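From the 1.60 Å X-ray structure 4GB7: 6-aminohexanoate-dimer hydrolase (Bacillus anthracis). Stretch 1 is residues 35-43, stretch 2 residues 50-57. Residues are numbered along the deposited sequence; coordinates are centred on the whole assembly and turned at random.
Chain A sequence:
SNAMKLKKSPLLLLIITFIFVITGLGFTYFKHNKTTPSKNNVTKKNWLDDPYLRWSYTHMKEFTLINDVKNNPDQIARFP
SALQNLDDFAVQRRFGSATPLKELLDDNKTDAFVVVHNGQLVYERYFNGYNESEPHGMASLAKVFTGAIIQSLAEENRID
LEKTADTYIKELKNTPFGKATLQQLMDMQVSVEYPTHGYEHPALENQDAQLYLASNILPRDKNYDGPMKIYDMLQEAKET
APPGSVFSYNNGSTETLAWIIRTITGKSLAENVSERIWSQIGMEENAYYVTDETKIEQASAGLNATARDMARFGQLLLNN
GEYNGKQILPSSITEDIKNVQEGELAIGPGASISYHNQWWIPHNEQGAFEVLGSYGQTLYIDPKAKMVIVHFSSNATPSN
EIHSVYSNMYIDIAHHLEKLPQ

Stretch 1 (35-43) TTPSKNNVT
Stretch 2, residues 50-57: DPYLRWSY

No hydrogen bond links the two stretches; apolar and aromatic packing holds them, burying 488 Å². Residues 35-43 form an irregular chain, extended through Pro37 (phi/psi -71/147°) and Ser38 (-157/170°), then turning at Lys39 and Asn40 (-54/-37° and -69/-21°). Val42 N and Asn41 N donate to Ser38 O (3.0 and 3.1 Å), closing this turn. In the other stretch, a cis peptide precedes Pro51, and Tyr52 to Ser56 take helical torsions. In register, Pro37 CA lies 5.1 Å from Tyr52 CA.

Trp55 contributes most surface, 102 Å². With chi1 -172° (t) and chi2 89°, its indole lies flat beneath the Ser38-Lys39 backbone: Ser38 CA stands 4.0 Å from the five-membered-ring centroid, 8° off its normal, a CH-pi contact, and Lys39 N is 3.5 Å from Trp55 CZ2. Lys39, chi1 to chi4 all t, passes CB within 3.7 Å of Trp55 CZ2 before its end leads away. Val42 (chi1 172°, t), buried, brings CG2 to 3.6 Å from Trp55 CE3 and 4.0 Å from Tyr52 CB, so one methyl touches both aromatic residues.

Tyr52 covers 88 Å². Its CA-to-CB bond points sideways, but the m rotamer (chi1 -53°, chi2 102°) brings the side-chain end nearer to stretch 1, where its OH lies 3.8 Å from Thr35 CG2 and its CD2 3.7 Å from Asn41 OD1. That amide is held within its own stretch: Asn41 OD1 accepts from Ser38 N and ND2 donates to Thr36 O, both at 2.9 Å, which suits asparagine to bracing the chain beside the ring.

Pro37, 70 Å² of it covered, rests its ring against Pro51, Tyr52 and Trp55. Its CB lies 3.7 Å from Trp55 CB and 3.8 Å from Tyr52 CA, while its CG approaches Pro51 O at 3.3 Å. Pro51 CB extends the apolar contact, 4.3 Å from Pro37 CD.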

ATOM      1  N   THR A  35     -23.448  -5.043 -17.148  1.00 58.32           N
ATOM      2  CA  THR A  35     -23.194  -3.565 -16.971  1.00 48.69           C
ATOM      3  C   THR A  35     -21.766  -3.195 -17.288  1.00 48.67           C
ATOM      4  O   THR A  35     -20.827  -3.754 -16.688  1.00 50.09           O
ATOM      5  CB  THR A  35     -23.403  -3.096 -15.517  1.00 45.26           C
ATOM      6  OG1 THR A  35     -24.764  -3.294 -15.135  1.00 60.63           O
ATOM      7  CG2 THR A  35     -23.032  -1.616 -15.363  1.00 41.92           C
ATOM      8  N   THR A  36     -21.599  -2.228 -18.195  1.00 43.80           N
ATOM      9  CA  THR A  36     -20.271  -1.638 -18.470  1.00 41.98           C
ATOM     10  C   THR A  36     -20.031  -0.413 -17.617  1.00 40.65           C
ATOM     11  O   THR A  36     -20.686   0.620 -17.822  1.00 37.00           O
ATOM     12  CB  THR A  36     -20.134  -1.199 -19.929  1.00 38.06           C
ATOM     13  OG1 THR A  36     -20.441  -2.306 -20.766  1.00 60.10           O
ATOM     14  CG2 THR A  36     -18.703  -0.714 -20.231  1.00 38.71           C
ATOM     15  N   PRO A  37     -19.075  -0.499 -16.677  1.00 31.78           N
ATOM     16  CA  PRO A  37     -18.893   0.681 -15.839  1.00 32.35           C
ATOM     17  C   PRO A  37     -18.264   1.883 -16.532  1.00 31.24           C
ATOM     18  O   PRO A  37     -17.441   1.741 -17.405  1.00 30.33           O
ATOM     19  CB  PRO A  37     -18.032   0.170 -14.687  1.00 34.40           C
ATOM     20  CG  PRO A  37     -17.297  -0.998 -15.222  1.00 30.88           C
ATOM     21  CD  PRO A  37     -18.160  -1.597 -16.309  1.00 32.57           C
ATOM     22  N   SER A  38     -18.694   3.065 -16.104  1.00 28.75           N
ATOM     23  CA  SER A  38     -18.274   4.335 -16.644  1.00 31.77           C
ATOM     24  C   SER A  38     -18.484   5.422 -15.599  1.00 27.56           C
ATOM     25  O   SER A  38     -19.132   5.198 -14.561  1.00 27.20           O
ATOM     26  CB  SER A  38     -19.110   4.670 -17.876  1.00 37.66           C
ATOM     27  OG  SER A  38     -20.415   5.055 -17.476  1.00 37.06           O
ATOM     28  N   LYS A  39     -17.951   6.599 -15.889  1.00 27.90           N
ATOM     29  CA  LYS A  39     -18.151   7.753 -15.029  1.00 29.71           C
ATOM     30  C   LYS A  39     -19.641   8.038 -14.751  1.00 31.44           C
ATOM     31  O   LYS A  39     -19.987   8.435 -13.644  1.00 34.58           O
ATOM     32  CB  LYS A  39     -17.503   8.996 -15.599  1.00 31.21           C
ATOM     33  CG  LYS A  39     -17.359  10.101 -14.579  1.00 32.70           C
ATOM     34  CD  LYS A  39     -16.711  11.340 -15.204  1.00 41.80           C
ATOM     35  CE  LYS A  39     -16.399  12.383 -14.144  1.00 42.54           C
ATOM     36  NZ  LYS A  39     -16.118  13.719 -14.757  1.00 54.00           N
ATOM     37  N   ASN A  40     -20.500   7.823 -15.758  1.00 32.37           N
ATOM     38  CA  ASN A  40     -21.942   8.054 -15.628  1.00 34.36           C
ATOM     39  C   ASN A  40     -22.695   7.090 -14.710  1.00 34.72           C
ATOM     40  O   ASN A  40     -23.798   7.408 -14.249  1.00 38.36           O
ATOM     41  CB  ASN A  40     -22.591   7.993 -17.010  1.00 40.30           C
ATOM     42  CG  ASN A  40     -22.014   9.015 -17.972  1.00 50.17           C
ATOM     43  OD1 ASN A  40     -21.601  10.110 -17.567  1.00 58.93           O
ATOM     44  ND2 ASN A  40     -21.973   8.660 -19.252  1.00 61.15           N
ATOM     45  N   ASN A  41     -22.121   5.914 -14.452  1.00 27.13           N
ATOM     46  CA  ASN A  41     -22.797   4.938 -13.600  1.00 29.13           C
ATOM     47  C   ASN A  41     -22.096   4.514 -12.347  1.00 27.52           C
ATOM     48  O   ASN A  41     -22.680   3.779 -11.549  1.00 26.53           O
ATOM     49  CB  ASN A  41     -23.287   3.725 -14.394  1.00 31.64           C
ATOM     50  CG  ASN A  41     -22.166   2.906 -15.001  1.00 30.24           C
ATOM     51  OD1 ASN A  41     -21.077   2.854 -14.473  1.00 30.31           O
ATOM     52  ND2 ASN A  41     -22.462   2.214 -16.118  1.00 35.86           N
ATOM     53  N   VAL A  42     -20.878   5.010 -12.145  1.00 29.15           N
ATOM     54  CA  VAL A  42     -20.136   4.749 -10.915  1.00 26.87           C
ATOM     55  C   VAL A  42     -20.487   5.826  -9.895  1.00 27.37           C
ATOM     56  O   VAL A  42     -20.374   7.017 -10.187  1.00 33.00           O
ATOM     57  CB  VAL A  42     -18.617   4.702 -11.180  1.00 28.06           C
ATOM     58  CG1 VAL A  42     -17.833   4.634  -9.880  1.00 27.33           C
ATOM     59  CG2 VAL A  42     -18.284   3.489 -12.038  1.00 24.40           C
ATOM     60  N   THR A  43     -20.918   5.399  -8.707  1.00 25.22           N
ATOM     61  CA  THR A  43     -21.476   6.320  -7.694  1.00 26.99           C
ATOM     62  C   THR A  43     -20.740   6.125  -6.372  1.00 25.89           C
ATOM     63  O   THR A  43     -20.012   5.141  -6.215  1.00 25.06           O
ATOM     64  CB  THR A  43     -22.963   6.059  -7.486  1.00 27.13           C
ATOM     65  OG1 THR A  43     -23.141   4.813  -6.777  1.00 31.48           O
ATOM     66  CG2 THR A  43     -23.697   5.988  -8.833  1.00 32.31           C
ATOM     67  N   ASP A  50     -18.105  -4.875  -7.669  1.00 20.84           N
ATOM     68  CA  ASP A  50     -18.032  -5.359  -9.025  1.00 19.71           C
ATOM     69  C   ASP A  50     -19.362  -5.028  -9.724  1.00 24.21           C
ATOM     70  O   ASP A  50     -20.428  -5.256  -9.143  1.00 24.52           O
ATOM     71  CB  ASP A  50     -17.820  -6.889  -9.061  1.00 20.63           C
ATOM     72  CG  ASP A  50     -17.498  -7.382 -10.456  1.00 21.91           C
ATOM     73  OD1 ASP A  50     -16.412  -7.034 -10.992  1.00 23.38           O
ATOM     74  OD2 ASP A  50     -18.323  -8.154 -11.022  1.00 28.85           O
ATOM     75  N   PRO A  51     -19.314  -4.558 -10.992  1.00 24.29           N
ATOM     76  CA  PRO A  51     -18.164  -4.358 -11.889  1.00 21.15           C
ATOM     77  C   PRO A  51     -17.583  -2.940 -11.812  1.00 21.50           C
ATOM     78  O   PRO A  51     -16.554  -2.659 -12.441  1.00 21.67           O
ATOM     79  CB  PRO A  51     -18.787  -4.536 -13.260  1.00 24.07           C
ATOM     80  CG  PRO A  51     -20.155  -3.965 -13.107  1.00 27.14           C
ATOM     81  CD  PRO A  51     -20.590  -4.370 -11.725  1.00 26.27           C
ATOM     82  N   TYR A  52     -18.259  -2.073 -11.049  1.00 22.55           N
ATOM     83  CA  TYR A  52     -17.916  -0.642 -10.964  1.00 23.65           C
ATOM     84  C   TYR A  52     -16.475  -0.427 -10.571  1.00 19.57           C
ATOM     85  O   TYR A  52     -15.807   0.474 -11.132  1.00 19.96           O
ATOM     86  CB  TYR A  52     -18.878   0.117 -10.048  1.00 24.09           C
ATOM     87  CG  TYR A  52     -20.316  -0.145 -10.480  1.00 23.23           C
ATOM     88  CD1 TYR A  52     -21.123  -1.038  -9.793  1.00 27.37           C
ATOM     89  CD2 TYR A  52     -20.830   0.452 -11.623  1.00 23.82           C
ATOM     90  CE1 TYR A  52     -22.402  -1.328 -10.242  1.00 27.82           C
ATOM     91  CE2 TYR A  52     -22.101   0.172 -12.062  1.00 28.22           C
ATOM     92  CZ  TYR A  52     -22.887  -0.695 -11.357  1.00 29.48           C
ATOM     93  OH  TYR A  52     -24.130  -0.969 -11.832  1.00 32.96           O
ATOM     94  N   LEU A  53     -15.980  -1.253  -9.661  1.00 20.40           N
ATOM     95  CA  LEU A  53     -14.616  -1.126  -9.159  1.00 18.80           C
ATOM     96  C   LEU A  53     -13.553  -1.266 -10.277  1.00 17.24           C
ATOM     97  O   LEU A  53     -12.501  -0.689 -10.236  1.00 18.96           O
ATOM     98  CB  LEU A  53     -14.379  -2.183  -8.081  1.00 21.63           C
ATOM     99  CG  LEU A  53     -13.013  -2.258  -7.397  1.00 18.63           C
ATOM    100  CD1 LEU A  53     -12.635  -1.031  -6.613  1.00 18.30           C
ATOM    101  CD2 LEU A  53     -12.888  -3.518  -6.509  1.00 20.47           C
ATOM    102  N   ARG A  54     -13.819  -2.064 -11.309  1.00 18.47           N
ATOM    103  CA  ARG A  54     -12.844  -2.176 -12.373  1.00 20.32           C
ATOM    104  C   ARG A  54     -12.579  -0.837 -13.069  1.00 18.80           C
ATOM    105  O   ARG A  54     -11.495  -0.605 -13.581  1.00 20.19           O
ATOM    106  CB  ARG A  54     -13.300  -3.242 -13.386  1.00 19.50           C
ATOM    107  CG  ARG A  54     -13.644  -4.522 -12.643  1.00 22.94           C
ATOM    108  CD  ARG A  54     -13.171  -5.741 -13.261  1.00 28.11           C
ATOM    109  NE  ARG A  54     -11.734  -5.721 -13.411  1.00 22.70           N
ATOM    110  CZ  ARG A  54     -11.107  -6.635 -14.107  1.00 19.13           C
ATOM    111  NH1 ARG A  54     -11.825  -7.541 -14.766  1.00 23.82           N
ATOM    112  NH2 ARG A  54      -9.817  -6.560 -14.305  1.00 19.33           N
ATOM    113  N   TRP A  55     -13.589   0.042 -13.058  1.00 18.07           N
ATOM    114  CA  TRP A  55     -13.453   1.414 -13.534  1.00 19.61           C
ATOM    115  C   TRP A  55     -12.942   2.328 -12.464  1.00 19.31           C
ATOM    116  O   TRP A  55     -11.986   3.125 -12.699  1.00 18.70           O
ATOM    117  CB  TRP A  55     -14.787   1.931 -14.050  1.00 20.79           C
ATOM    118  CG  TRP A  55     -14.654   3.249 -14.712  1.00 20.52           C
ATOM    119  CD1 TRP A  55     -14.372   3.521 -16.054  1.00 23.44           C
ATOM    120  CD2 TRP A  55     -14.778   4.544 -14.085  1.00 24.08           C
ATOM    121  NE1 TRP A  55     -14.271   4.872 -16.268  1.00 24.28           N
ATOM    122  CE2 TRP A  55     -14.517   5.541 -15.133  1.00 25.62           C
ATOM    123  CE3 TRP A  55     -15.058   4.980 -12.791  1.00 20.62           C
ATOM    124  CZ2 TRP A  55     -14.586   6.907 -14.887  1.00 26.45           C
ATOM    125  CZ3 TRP A  55     -15.107   6.370 -12.560  1.00 24.28           C
ATOM    126  CH2 TRP A  55     -14.863   7.298 -13.587  1.00 25.05           C
ATOM    127  N   SER A  56     -13.603   2.347 -11.317  1.00 18.83           N
ATOM    128  CA  SER A  56     -13.172   3.314 -10.300  1.00 19.33           C
ATOM    129  C   SER A  56     -11.678   3.196  -9.940  1.00 19.93           C
ATOM    130  O   SER A  56     -10.960   4.224  -9.851  1.00 20.38           O
ATOM    131  CB  SER A  56     -14.073   3.213  -9.075  1.00 25.44           C
ATOM    132  OG  SER A  56     -13.854   1.996  -8.447  1.00 24.54           O
ATOM    133  N   TYR A  57     -11.183   1.958  -9.752  1.00 17.72           N
ATOM    134  CA  TYR A  57      -9.776   1.747  -9.389  1.00 16.84           C
ATOM    135  C   TYR A  57      -8.771   1.899 -10.516  1.00 18.82           C
ATOM    136  O   TYR A  57      -7.571   1.696 -10.292  1.00 19.53           O
ATOM    137  CB  TYR A  57      -9.572   0.419  -8.594  1.00 17.02           C
ATOM    138  CG  TYR A  57      -9.158   0.636  -7.133  1.00 16.73           C
ATOM    139  CD1 TYR A  57      -9.749   1.578  -6.356  1.00 18.34           C
ATOM    140  CD2 TYR A  57      -8.141  -0.136  -6.560  1.00 15.56           C
ATOM    141  CE1 TYR A  57      -9.350   1.786  -5.058  1.00 18.51           C
ATOM    142  CE2 TYR A  57      -7.722   0.060  -5.299  1.00 19.73           C
ATOM    143  CZ  TYR A  57      -8.349   0.997  -4.516  1.00 18.35           C
ATOM    144  OH  TYR A  57      -7.897   1.198  -3.216  1.00 20.36           O
TER